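PDB 1PMH: beta-1,4-mannanase from Caldicellulosiruptor saccharolyticus, which binds mannohexaose, and probably longer beta-1,4-mannan chains, through this carbohydrate-binding module of a mannan-hydrolysing enzyme. Local coordinates for residues L9-E12 and V16-F19; V35-D38 and N44-A47; G127-V130 and K135-T138. All coordinates share one frame; numbering follows the deposited sequence. Where two conformers were deposited one is given.

Interaction 1: L9-E12 and V16-F19; sequences LDFE and VMSF. With CA (calcium ion), chain C; EDO (1,2-ethanediol), chain G.
The carbonyl oxygen of Val16 accepts one hydrogen bond and also touches the edge of a ring. Phe19 N donates to Val16 O at 3.0 Å, closing a type I' turn from Val16 to Phe19. Phe11 CE1 comes within 3.6 Å of Val16 O, which lies at the edge of the Phe11 ring. The rings of Phe11 and Phe19 also meet. Phe11 CE1 and Phe19 CD1 are 3.7 Å apart, and the ring planes make an oblique 55°. Leu9 CD1 reaches Phe19 CE1 at 3.8 Å. Met17, a selenomethionine in this crystal, has CG anti to its carbonyl carbon (chi1 -60°) and continues extended, which carries SE along the 9-12 backbone. SE sits 3.5 Å from Phe11 N and also makes an oblique Met-aromatic contact with the Phe11 ring. That buried N has no hydrogen-bond partner in the model. Beyond SE, the methyl CE touches Asp10 OD1. The same oxygen accepts Glu12 N in an Asx turn, met from above the carboxylate plane. The turn probably helps to place Asp10 O and Glu12 OE2, each bonded to the calcium ion at 2.4 Å, while Glu12 OE1 accepts from Lys45 N. The contact lies in the loop between strands 7-9 and 20-21. Leu48 of strand 47-53 packs on Phe11, Val16 and Phe19. Strand 61-68 meets Leu9 and Phe19, and strand 172-181 supplies Asp176 to the calcium.

Interaction 2: V35-D38 and N44-A47; sequences VSQD and NKYA. With CA (calcium ion), chain C.
Tyr46 lies against both Val35 and Gln37, and its atoms meet them in turn. CB of Tyr46 touches Val35 CG2 at 3.8 Å. CG is a little farther from the same methyl. With CG anti to the carbonyl carbon (chi1 -60°), the ring runs out beside Gln37. CD1 of Tyr46 meets Gln37 CG at 3.7 Å. CE1 touches Gln37 CG as well, and lies 3.7 Å from Gln37 NE2. The two side chains point the same way, but the amide is turned 68° from the ring plane. One face of the ring carries Lys45 CG, offset toward the rim. Lys45 runs alongside Gln37 too, with CE 3.6 Å from Gln37 OE1; that oxygen also takes a weak hydrogen bond from Gln40. An alanine in place of Tyr46 would probably open a gap where the ring lies against Gln37 CG and NE2, and leave the Gln37 side chain less restrained. The backbones meet in one antiparallel hydrogen-bonded pair, Ser36 with Ala47. Ser36 N donates to Ala47 O at 2.8 Å, and Ala47 N returns a bond to Ser36 O at 2.9 Å. Next to it, Ser36 OG accepts Asp38 N in an ST turn. Tyr46 O and Asn44 OD1 bind the calcium ion. Asp10, Glu12, Asp176 and a water complete the site. Calcium sites of this kind are common in the jellyroll beta-sandwiches of carbohydrate-binding modules, where they are usually structural, and this one probably is too.

Interaction 3: G127-V130 and K135-T138; sequences GKKV and KDYT
Lys129 and Asp136 project from neighbouring strands and approach each other at a slant. With CG anti to the backbone N (chi1 -174°) and the chain extended beyond it, Lys129 runs past Asp136. Its CE, rather than its amine, lies against the carboxylate. CE is 3.5 Å from Asp136 OD2, whereas Lys129 NZ stays 4.1 Å from that oxygen, beyond a salt bridge. A water joins the two: it donates to Asp136 OD2 at 2.6 Å and accepts from Lys129 NZ at 3.1 Å. The side chains of Val130 and Tyr137 lie on the face of the sheet opposite Lys129 and Thr138. The Tyr137 ring turns its edge to Val130 O, with CD1 4.0 Å from it, then leads away to pack on Phe90 and Pro92 of strand 84-92. Val130 and Tyr137 form the antiparallel hydrogen-bonded pair. Val130 N donates to Tyr137 O at 2.9 Å. Tyr137 N donates to Val130 O at 2.8 Å. Lys129 and Thr138 are the adjoining non-hydrogen-bonded pair of this beta hairpin, and Thr138 OG1 is hydrogen-bonded to Ala124 O. The charged ends have other partners. Asp136 OD1 forms a salt bridge with Lys131, and Lys129 makes a cation-pi contact with Tyr93. The attraction between Lys129 and Asp136 is thus probably modest and water-mediated, with the backbone bonds providing the firmer link between the strands.

In the fold
The three contacts follow one another along the chain; none nests in or crosses another. Interaction 1 closes on itself the loop that leaves strand 7-9 of one sheet for strand 20-21 of the other. Interaction 2 closes the loop between strands 30-36 and 47-53. The two touch, and their loops share one calcium, whose ligand Asp176 comes from strand 172-181, the strand that borders both 7-9 and 47-53. Interaction 3 pairs the hairpin strands 128-132 and 135-145, on the same sheet as interaction 2. Their nearest atoms are about 5 Å apart, against about 14 Å between interactions 1 and 3. Several mannohexaose-binding residues, including Gln62, Lys106 and Arg155, lie on the other sheet.

Interaction 1: L9-E12 and V16-F19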
loop_
_atom_site.group_PDB
_atom_site.type_symbol
_atom_site.label_atom_id
_atom_site.label_comp_id
_atom_site.label_asym_id
_atom_site.label_seq_id
_atom_site.Cartn_x
_atom_site.Cartn_y
_atom_site.Cartn_z
ATOM N N LEU A 9 -8.440 0.268 -7.526
ATOM C CA LEU A 9 -8.051 -1.016 -6.942
ATOM C C LEU A 9 -8.622 -1.045 -5.519
ATOM O O LEU A 9 -7.975 -0.710 -4.530
ATOM C CB LEU A 9 -6.539 -1.167 -7.004
ATOM C CG LEU A 9 -5.876 -0.863 -8.347
ATOM C CD1 LEU A 9 -4.391 -1.154 -8.304
ATOM C CD2 LEU A 9 -6.513 -1.696 -9.454
ATOM N N ASP A 10 -9.877 -1.467 -5.470
ATOM C CA ASP A 10 -10.683 -1.458 -4.252
ATOM C C ASP A 10 -10.950 -2.854 -3.678
ATOM O O ASP A 10 -11.597 -2.970 -2.644
ATOM C CB ASP A 10 -12.003 -0.709 -4.422
ATOM C CG ASP A 10 -12.893 -1.272 -5.489
ATOM O OD1 ASP A 10 -12.609 -2.351 -6.044
ATOM O OD2 ASP A 10 -13.916 -0.611 -5.794
ATOM N N PHE A 11 -10.483 -3.881 -4.374
ATOM C CA PHE A 11 -10.594 -5.282 -3.994
ATOM C C PHE A 11 -12.049 -5.747 -3.965
ATOM O O PHE A 11 -12.320 -6.837 -3.456
ATOM C CB PHE A 11 -9.833 -5.566 -2.693
ATOM C CG PHE A 11 -8.429 -5.024 -2.784
ATOM C CD1 PHE A 11 -7.483 -5.707 -3.543
ATOM C CD2 PHE A 11 -8.096 -3.795 -2.239
ATOM C CE1 PHE A 11 -6.232 -5.172 -3.758
ATOM C CE2 PHE A 11 -6.821 -3.237 -2.464
ATOM C CZ PHE A 11 -5.906 -3.928 -3.200
ATOM N N GLU A 12 -12.987 -4.988 -4.528
ATOM C CA GLU A 12 -14.392 -5.276 -4.324
ATOM C C GLU A 12 -14.870 -6.456 -5.158
ATOM O O GLU A 12 -15.953 -6.972 -4.900
ATOM C CB GLU A 12 -15.241 -4.021 -4.485
ATOM C CG GLU A 12 -15.041 -3.020 -3.357
ATOM C CD GLU A 12 -15.274 -3.624 -1.983
ATOM O OE1 GLU A 12 -16.435 -4.052 -1.655
ATOM O OE2 GLU A 12 -14.289 -3.687 -1.214
ATOM N N VAL A 16 -7.277 -10.289 -4.975
ATOM C CA VAL A 16 -6.123 -9.449 -4.705
ATOM C C VAL A 16 -5.735 -8.523 -5.837
ATOM O O VAL A 16 -4.773 -7.775 -5.699
ATOM C CB VAL A 16 -4.880 -10.252 -4.266
ATOM C CG1 VAL A 16 -5.137 -11.009 -2.985
ATOM C CG2 VAL A 16 -4.367 -11.162 -5.361
HETATM N N MSE A 17 -6.440 -8.564 -6.976
HETATM C CA MSE A 17 -6.196 -7.602 -8.041
HETATM C C MSE A 17 -4.709 -7.522 -8.454
HETATM O O MSE A 17 -4.125 -6.446 -8.599
HETATM C CB MSE A 17 -6.754 -6.211 -7.740
HETATM C CG MSE A 17 -8.235 -6.250 -7.525
HETATM SE SE MSE A 17 -8.959 -4.474 -7.421
HETATM C CE MSE A 17 -10.831 -4.887 -7.938
ATOM N N SER A 18 -4.158 -8.718 -8.568
ATOM C CA SER A 18 -2.792 -8.877 -9.029
ATOM C C SER A 18 -1.704 -8.458 -8.058
ATOM O O SER A 18 -0.542 -8.626 -8.361
ATOM C CB SER A 18 -2.560 -8.245 -10.428
ATOM O OG SER A 18 -3.456 -8.845 -11.361
ATOM N N PHE A 19 -2.054 -8.029 -6.877
ATOM C CA PHE A 19 -1.027 -7.714 -5.891
ATOM C C PHE A 19 -0.319 -8.954 -5.423
ATOM O O PHE A 19 -0.942 -9.971 -5.112
ATOM C CB PHE A 19 -1.591 -6.956 -4.691
ATOM C CG PHE A 19 -1.860 -5.500 -4.931
ATOM C CD1 PHE A 19 -3.024 -5.027 -5.505
ATOM C CD2 PHE A 19 -0.949 -4.580 -4.510
ATOM C CE1 PHE A 19 -3.196 -3.658 -5.680
ATOM C CE2 PHE A 19 -1.198 -3.239 -4.628
ATOM C CZ PHE A 19 -2.320 -2.791 -5.214
HETATM CA CA CA C . -12.427 -2.405 -0.514
HETATM C C1 EDO G . 2.884 -8.206 -8.747
HETATM O O1 EDO G . 3.820 -7.332 -9.353
HETATM C C2 EDO G . 1.975 -8.960 -9.706
HETATM O O2 EDO G . 1.023 -8.185 -10.393
HETATM O O HOH W 1 -13.279 -0.395 -1.303
#

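Interaction 2: V35-D38 and N44-A47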
loop_
_atom_site.group_PDB
_atom_site.type_symbol
_atom_site.label_atom_id
_atom_site.label_comp_id
_atom_site.label_asym_id
_atom_site.label_seq_id
_atom_site.Cartn_x
_atom_site.Cartn_y
_atom_site.Cartn_z
ATOM N N VAL A 35 -6.875 -11.504 0.271
ATOM C CA VAL A 35 -8.042 -10.632 0.295
ATOM C C VAL A 35 -8.796 -10.985 1.576
ATOM O O VAL A 35 -8.960 -12.141 1.898
ATOM C CB VAL A 35 -8.839 -10.688 -1.027
ATOM C CG1 VAL A 35 -9.372 -12.092 -1.324
ATOM C CG2 VAL A 35 -9.898 -9.616 -1.074
ATOM N N SER A 36 -9.265 -9.963 2.260
ATOM C CA SER A 36 -9.893 -10.118 3.550
ATOM C C SER A 36 -11.202 -9.350 3.656
ATOM O O SER A 36 -11.315 -8.258 3.137
ATOM C CB SER A 36 -8.898 -9.625 4.613
ATOM O OG SER A 36 -9.387 -9.653 5.938
ATOM N N GLN A 37 -12.083 -9.907 4.473
ATOM C CA GLN A 37 -13.327 -9.245 4.923
ATOM C C GLN A 37 -13.216 -8.674 6.320
ATOM O O GLN A 37 -14.226 -8.284 6.885
ATOM C CB GLN A 37 -14.556 -10.194 4.794
ATOM C CG GLN A 37 -14.815 -10.528 3.334
ATOM C CD GLN A 37 -15.999 -11.473 3.195
ATOM O OE1 GLN A 37 -17.095 -11.234 3.734
ATOM N NE2 GLN A 37 -15.780 -12.584 2.565
ATOM N N ASP A 38 -12.007 -8.580 6.877
ATOM C CA ASP A 38 -11.885 -8.088 8.239
ATOM C C ASP A 38 -12.411 -6.690 8.465
ATOM O O ASP A 38 -12.873 -6.380 9.566
ATOM C CB ASP A 38 -10.417 -8.106 8.691
ATOM C CG ASP A 38 -9.845 -9.516 8.864
ATOM O OD1 ASP A 38 -10.600 -10.511 8.855
ATOM O OD2 ASP A 38 -8.588 -9.611 8.896
ATOM N N ASN A 44 -18.164 -1.520 1.337
ATOM C CA ASN A 44 -16.738 -1.808 1.262
ATOM C C ASN A 44 -16.467 -3.123 1.972
ATOM O O ASN A 44 -16.237 -3.185 3.167
ATOM C CB ASN A 44 -15.942 -0.704 1.902
ATOM C CG ASN A 44 -14.454 -0.899 1.661
ATOM O OD1 ASN A 44 -14.034 -1.954 1.168
ATOM N ND2 ASN A 44 -13.647 0.054 2.067
ATOM N N LYS A 45 -16.571 -4.193 1.193
ATOM C CA LYS A 45 -16.544 -5.548 1.742
ATOM C C LYS A 45 -15.144 -6.156 1.912
ATOM O O LYS A 45 -14.914 -6.934 2.848
ATOM C CB LYS A 45 -17.337 -6.497 0.854
ATOM C CG LYS A 45 -17.496 -7.919 1.353
ATOM C CD LYS A 45 -18.589 -8.546 0.518
ATOM C CE LYS A 45 -18.923 -9.946 0.884
ATOM N NZ LYS A 45 -20.261 -10.297 0.268
ATOM N N TYR A 46 -14.219 -5.765 1.033
ATOM C CA TYR A 46 -12.921 -6.415 0.960
ATOM C C TYR A 46 -11.761 -5.443 1.059
ATOM O O TYR A 46 -11.837 -4.319 0.582
ATOM C CB TYR A 46 -12.759 -7.172 -0.372
ATOM C CG TYR A 46 -13.772 -8.284 -0.638
ATOM C CD1 TYR A 46 -13.632 -9.542 -0.063
ATOM C CD2 TYR A 46 -14.856 -8.062 -1.473
ATOM C CE1 TYR A 46 -14.572 -10.568 -0.313
ATOM C CE2 TYR A 46 -15.781 -9.073 -1.755
ATOM C CZ TYR A 46 -15.622 -10.300 -1.171
ATOM O OH TYR A 46 -16.515 -11.311 -1.432
ATOM N N ALA A 47 -10.632 -5.916 1.571
ATOM C CA ALA A 47 -9.382 -5.181 1.623
ATOM C C ALA A 47 -8.246 -6.153 1.423
ATOM O O ALA A 47 -8.404 -7.352 1.605
ATOM C CB ALA A 47 -9.252 -4.439 2.934
HETATM CA CA CA C . -12.427 -2.405 -0.514
HETATM O O HOH W 1 -13.279 -0.395 -1.303
#

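Interaction 3: G127-V130 and K135-T138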
loop_
_atom_site.group_PDB
_atom_site.type_symbol
_atom_site.label_atom_id
_atom_site.label_comp_id
_atom_site.label_asym_id
_atom_site.label_seq_id
_atom_site.Cartn_x
_atom_site.Cartn_y
_atom_site.Cartn_z
ATOM N N GLY A 127 -1.660 9.437 11.341
ATOM C CA GLY A 127 -2.949 9.455 10.680
ATOM C C GLY A 127 -4.081 9.698 11.638
ATOM O O GLY A 127 -3.987 10.641 12.425
ATOM N N LYS A 128 -5.152 8.900 11.516
ATOM C CA LYS A 128 -6.338 8.989 12.363
ATOM C C LYS A 128 -6.655 7.632 12.943
ATOM O O LYS A 128 -6.443 6.608 12.295
ATOM C CB LYS A 128 -7.570 9.471 11.584
ATOM C CG LYS A 128 -7.973 8.791 10.301
ATOM C CD LYS A 128 -9.189 9.539 9.753
ATOM C CE LYS A 128 -9.929 8.858 8.626
ATOM N NZ LYS A 128 -9.094 8.412 7.479
ATOM N N LYS A 129 -7.228 7.609 14.133
ATOM C CA LYS A 129 -7.676 6.387 14.756
ATOM C C LYS A 129 -9.162 6.210 14.445
ATOM O O LYS A 129 -9.966 7.066 14.794
ATOM C CB LYS A 129 -7.446 6.453 16.272
ATOM C CG LYS A 129 -7.752 5.163 17.012
ATOM C CD LYS A 129 -7.550 5.433 18.517
ATOM C CE LYS A 129 -7.691 4.218 19.382
ATOM N NZ LYS A 129 -7.454 4.624 20.792
ATOM N N VAL A 130 -9.518 5.090 13.825
ATOM C CA VAL A 130 -10.871 4.779 13.365
ATOM C C VAL A 130 -11.282 3.427 13.911
ATOM O O VAL A 130 -10.489 2.492 13.875
ATOM C CB VAL A 130 -10.871 4.821 11.823
ATOM C CG1 VAL A 130 -12.252 4.515 11.266
ATOM C CG2 VAL A 130 -10.490 6.208 11.317
ATOM N N LYS A 135 -12.954 -2.919 16.297
ATOM C CA LYS A 135 -11.535 -2.821 16.545
ATOM C C LYS A 135 -11.065 -1.466 16.049
ATOM O O LYS A 135 -11.464 -0.987 15.006
ATOM C CB LYS A 135 -10.819 -3.940 15.776
ATOM C CG LYS A 135 -9.361 -4.120 16.051
ATOM C CD LYS A 135 -8.857 -5.504 15.592
ATOM C CE LYS A 135 -7.964 -6.152 16.647
ATOM N NZ LYS A 135 -6.997 -5.202 17.304
ATOM N N ASP A 136 -10.145 -0.879 16.799
ATOM C CA ASP A 136 -9.519 0.353 16.400
ATOM C C ASP A 136 -8.355 0.140 15.440
ATOM O O ASP A 136 -7.594 -0.815 15.645
ATOM C CB ASP A 136 -9.056 1.152 17.630
ATOM C CG ASP A 136 -10.189 1.607 18.500
ATOM O OD1 ASP A 136 -11.276 1.937 17.976
ATOM O OD2 ASP A 136 -10.046 1.620 19.730
ATOM N N TYR A 137 -8.188 1.066 14.495
ATOM C CA TYR A 137 -7.114 1.042 13.536
ATOM C C TYR A 137 -6.450 2.401 13.439
ATOM O O TYR A 137 -7.127 3.437 13.454
ATOM C CB TYR A 137 -7.642 0.709 12.143
ATOM C CG TYR A 137 -8.140 -0.719 12.071
ATOM C CD1 TYR A 137 -9.442 -1.079 12.436
ATOM C CD2 TYR A 137 -7.311 -1.744 11.675
ATOM C CE1 TYR A 137 -9.857 -2.393 12.416
ATOM C CE2 TYR A 137 -7.697 -3.072 11.651
ATOM C CZ TYR A 137 -8.991 -3.408 12.053
ATOM O OH TYR A 137 -9.399 -4.716 12.055
ATOM N N THR A 138 -5.134 2.386 13.252
ATOM C CA THR A 138 -4.403 3.527 12.696
ATOM C C THR A 138 -4.663 3.553 11.211
ATOM O O THR A 138 -4.452 2.535 10.549
ATOM C CB THR A 138 -2.903 3.283 12.936
ATOM O OG1 THR A 138 -2.641 3.124 14.327
ATOM C CG2 THR A 138 -2.051 4.363 12.330
HETATM O O HOH W 2 -8.009 1.624 21.336
#